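Local atomic coordinates of phosphoserine phosphatase (Thermococcus onnurineus, PDB entry 4AP9), a protein that probably hydrolyses L-phosphoserine to L-serine and phosphate in a magnesium-dependent reaction, the last step of serine biosynthesis. Residues F23-M29 / F71-K77. Sequence-based numbering, arbitrary orientation.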
# COMPACT_ATOMS: atom_id res chain seq x y z
N PHE A 23 37.83 14.09 6.26
CA PHE A 23 38.51 12.82 6.49
C PHE A 23 37.89 11.69 5.67
O PHE A 23 36.67 11.50 5.64
CB PHE A 23 38.55 12.43 7.97
CG PHE A 23 39.25 11.12 8.21
CD1 PHE A 23 40.61 10.99 8.01
CD2 PHE A 23 38.52 9.99 8.59
CE1 PHE A 23 41.25 9.78 8.20
CE2 PHE A 23 39.16 8.77 8.78
CZ PHE A 23 40.53 8.67 8.60
N GLU A 24 38.75 10.93 4.99
CA GLU A 24 38.31 9.82 4.16
C GLU A 24 39.05 8.55 4.56
O GLU A 24 40.18 8.33 4.12
CB GLU A 24 38.55 10.14 2.69
CG GLU A 24 37.65 11.26 2.21
CD GLU A 24 37.83 11.54 0.74
OE1 GLU A 24 37.26 10.79 -0.08
OE2 GLU A 24 38.55 12.51 0.42
N PHE A 25 38.41 7.73 5.38
CA PHE A 25 39.04 6.52 5.93
C PHE A 25 39.80 5.66 4.91
O PHE A 25 40.91 5.19 5.19
CB PHE A 25 38.00 5.65 6.64
CG PHE A 25 38.54 4.34 7.14
CD1 PHE A 25 39.19 4.28 8.36
CD2 PHE A 25 38.37 3.18 6.41
CE1 PHE A 25 39.70 3.08 8.83
CE2 PHE A 25 38.87 1.96 6.88
CZ PHE A 25 39.53 1.92 8.10
N TRP A 26 39.21 5.41 3.75
CA TRP A 26 39.88 4.53 2.79
C TRP A 26 41.14 5.15 2.14
O TRP A 26 42.12 4.44 1.87
CB TRP A 26 38.90 3.96 1.75
CG TRP A 26 37.91 2.98 2.37
CD1 TRP A 26 36.56 3.15 2.51
CD2 TRP A 26 38.22 1.71 2.98
NE1 TRP A 26 36.00 2.05 3.14
CE2 TRP A 26 37.00 1.16 3.45
CE3 TRP A 26 39.40 0.98 3.16
CZ2 TRP A 26 36.93 -0.08 4.08
CZ3 TRP A 26 39.32 -0.26 3.79
CH2 TRP A 26 38.09 -0.77 4.25
N ARG A 27 41.11 6.47 1.92
CA ARG A 27 42.29 7.17 1.42
C ARG A 27 43.38 7.15 2.49
O ARG A 27 44.56 7.00 2.19
CB ARG A 27 41.95 8.61 1.04
CG ARG A 27 40.92 8.68 -0.08
CD ARG A 27 40.71 10.08 -0.62
NE ARG A 27 39.58 10.11 -1.55
CZ ARG A 27 39.63 9.76 -2.83
NH1 ARG A 27 40.77 9.34 -3.37
NH2 ARG A 27 38.53 9.83 -3.58
N GLU A 28 42.98 7.27 3.75
CA GLU A 28 43.94 7.14 4.85
C GLU A 28 44.51 5.72 4.95
O GLU A 28 45.72 5.53 5.18
CB GLU A 28 43.31 7.57 6.17
CG GLU A 28 44.23 7.49 7.38
CD GLU A 28 45.35 8.53 7.37
OE1 GLU A 28 45.43 9.33 6.42
OE2 GLU A 28 46.14 8.53 8.34
N MSE A 29 43.66 4.71 4.78
CA MSE A 29 44.15 3.34 4.78
C MSE A 29 45.13 3.09 3.64
O MSE A 29 46.11 2.37 3.80
CB MSE A 29 43.00 2.33 4.71
CG MSE A 29 42.20 2.24 5.99
SE MSE A 29 43.31 1.58 7.46
CE MSE A 29 43.54 3.22 8.35
N PHE A 71 43.93 1.21 13.32
CA PHE A 71 42.58 1.53 12.88
C PHE A 71 42.06 2.72 13.67
O PHE A 71 41.61 3.71 13.09
CB PHE A 71 41.69 0.30 13.12
CG PHE A 71 40.37 0.32 12.39
CD1 PHE A 71 39.25 0.87 12.98
CD2 PHE A 71 40.26 -0.27 11.14
CE1 PHE A 71 38.04 0.87 12.31
CE2 PHE A 71 39.04 -0.27 10.48
CZ PHE A 71 37.93 0.31 11.07
N LEU A 72 42.13 2.63 14.99
CA LEU A 72 41.62 3.68 15.87
C LEU A 72 42.44 4.98 15.86
O LEU A 72 41.91 6.05 16.13
CB LEU A 72 41.46 3.15 17.30
CG LEU A 72 40.37 2.08 17.42
CD1 LEU A 72 40.34 1.49 18.82
CD2 LEU A 72 39.02 2.68 17.04
N ARG A 73 43.72 4.89 15.53
CA ARG A 73 44.56 6.07 15.37
C ARG A 73 43.94 7.11 14.44
O ARG A 73 44.16 8.31 14.60
CB ARG A 73 45.91 5.66 14.80
CG ARG A 73 47.10 6.40 15.37
CD ARG A 73 48.18 5.36 15.80
NE ARG A 73 49.54 5.85 15.58
CZ ARG A 73 50.51 5.16 14.98
NH1 ARG A 73 50.29 3.93 14.56
NH2 ARG A 73 51.71 5.71 14.81
N THR A 74 43.18 6.66 13.45
CA THR A 74 42.60 7.56 12.46
C THR A 74 41.58 8.53 13.05
O THR A 74 41.36 9.61 12.49
CB THR A 74 41.93 6.80 11.30
OG1 THR A 74 40.79 6.08 11.78
CG2 THR A 74 42.92 5.82 10.67
N ARG A 75 40.96 8.17 14.17
CA ARG A 75 39.97 9.07 14.76
C ARG A 75 40.63 10.40 15.17
O ARG A 75 39.96 11.41 15.35
CB ARG A 75 39.20 8.42 15.91
CG ARG A 75 40.04 7.97 17.08
CD ARG A 75 39.36 6.89 17.92
NE ARG A 75 38.34 7.42 18.84
CZ ARG A 75 38.62 8.20 19.89
NH1 ARG A 75 39.88 8.57 20.14
NH2 ARG A 75 37.64 8.63 20.68
N GLU A 76 41.95 10.38 15.31
CA GLU A 76 42.69 11.62 15.55
C GLU A 76 42.56 12.62 14.40
O GLU A 76 42.77 13.82 14.58
CB GLU A 76 44.15 11.29 15.84
CG GLU A 76 44.32 10.51 17.14
CD GLU A 76 45.74 10.04 17.38
OE1 GLU A 76 46.63 10.41 16.59
OE2 GLU A 76 45.95 9.30 18.36
N LYS A 77 42.22 12.13 13.21
CA LYS A 77 42.04 12.99 12.05
C LYS A 77 40.58 13.42 11.88
O LYS A 77 40.24 14.12 10.92
CB LYS A 77 42.53 12.29 10.78
CG LYS A 77 44.04 12.27 10.63
CD LYS A 77 44.45 11.93 9.20
CE LYS A 77 45.96 11.98 9.02
NZ LYS A 77 46.35 11.97 7.57
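F25 and F71 meet as an oblique aromatic pair, their planes inclined at 57° and their centroids 5.0 Å apart. CE1 of F25 lies over one face of F71, offset toward the rim, and CZ of F25 comes within 3.3 Å of F71 CE2. One face of F25 takes CG of M29, while OG1 of T74 sits near the ring plane at its edge and W26 CE2 lies in plane at the edge too. The F23 ring has the carbonyl O of T74 over one face and the backbone N of F25 over the opposite one; its CZ touches T74 CB at 3.6 Å, and K77 CB approaches CD1 obliquely.

T74 reaches into the middle of this group. OG1, between its own N and C (chi1 66°), donates to F71 O at 2.8 Å, almost in line with that carbonyl. The bond is consistent with a held rotamer, which leaves CG2 facing CE of the selenomethionine M29 (3.5 Å) and E28 CG.

On the solvent side, the extended K77 chain brings NZ to E28 OE1 at 3.0 Å, a salt bridge approaching on the syn side but 34° out of the carboxylate plane. R31 binds OE2 of the same carboxylate, which probably favours its charged form.

F105 meets both F25 and F71 edge-to-face. The contact thus packs the start of helix 25-33 against helix 68-73 and the 3-10 segment 74-77, joining the two ends of the helical insertion after strand 11-15, consistent with the C1-type cap of haloacid dehalogenase-superfamily phosphoserine phosphatases.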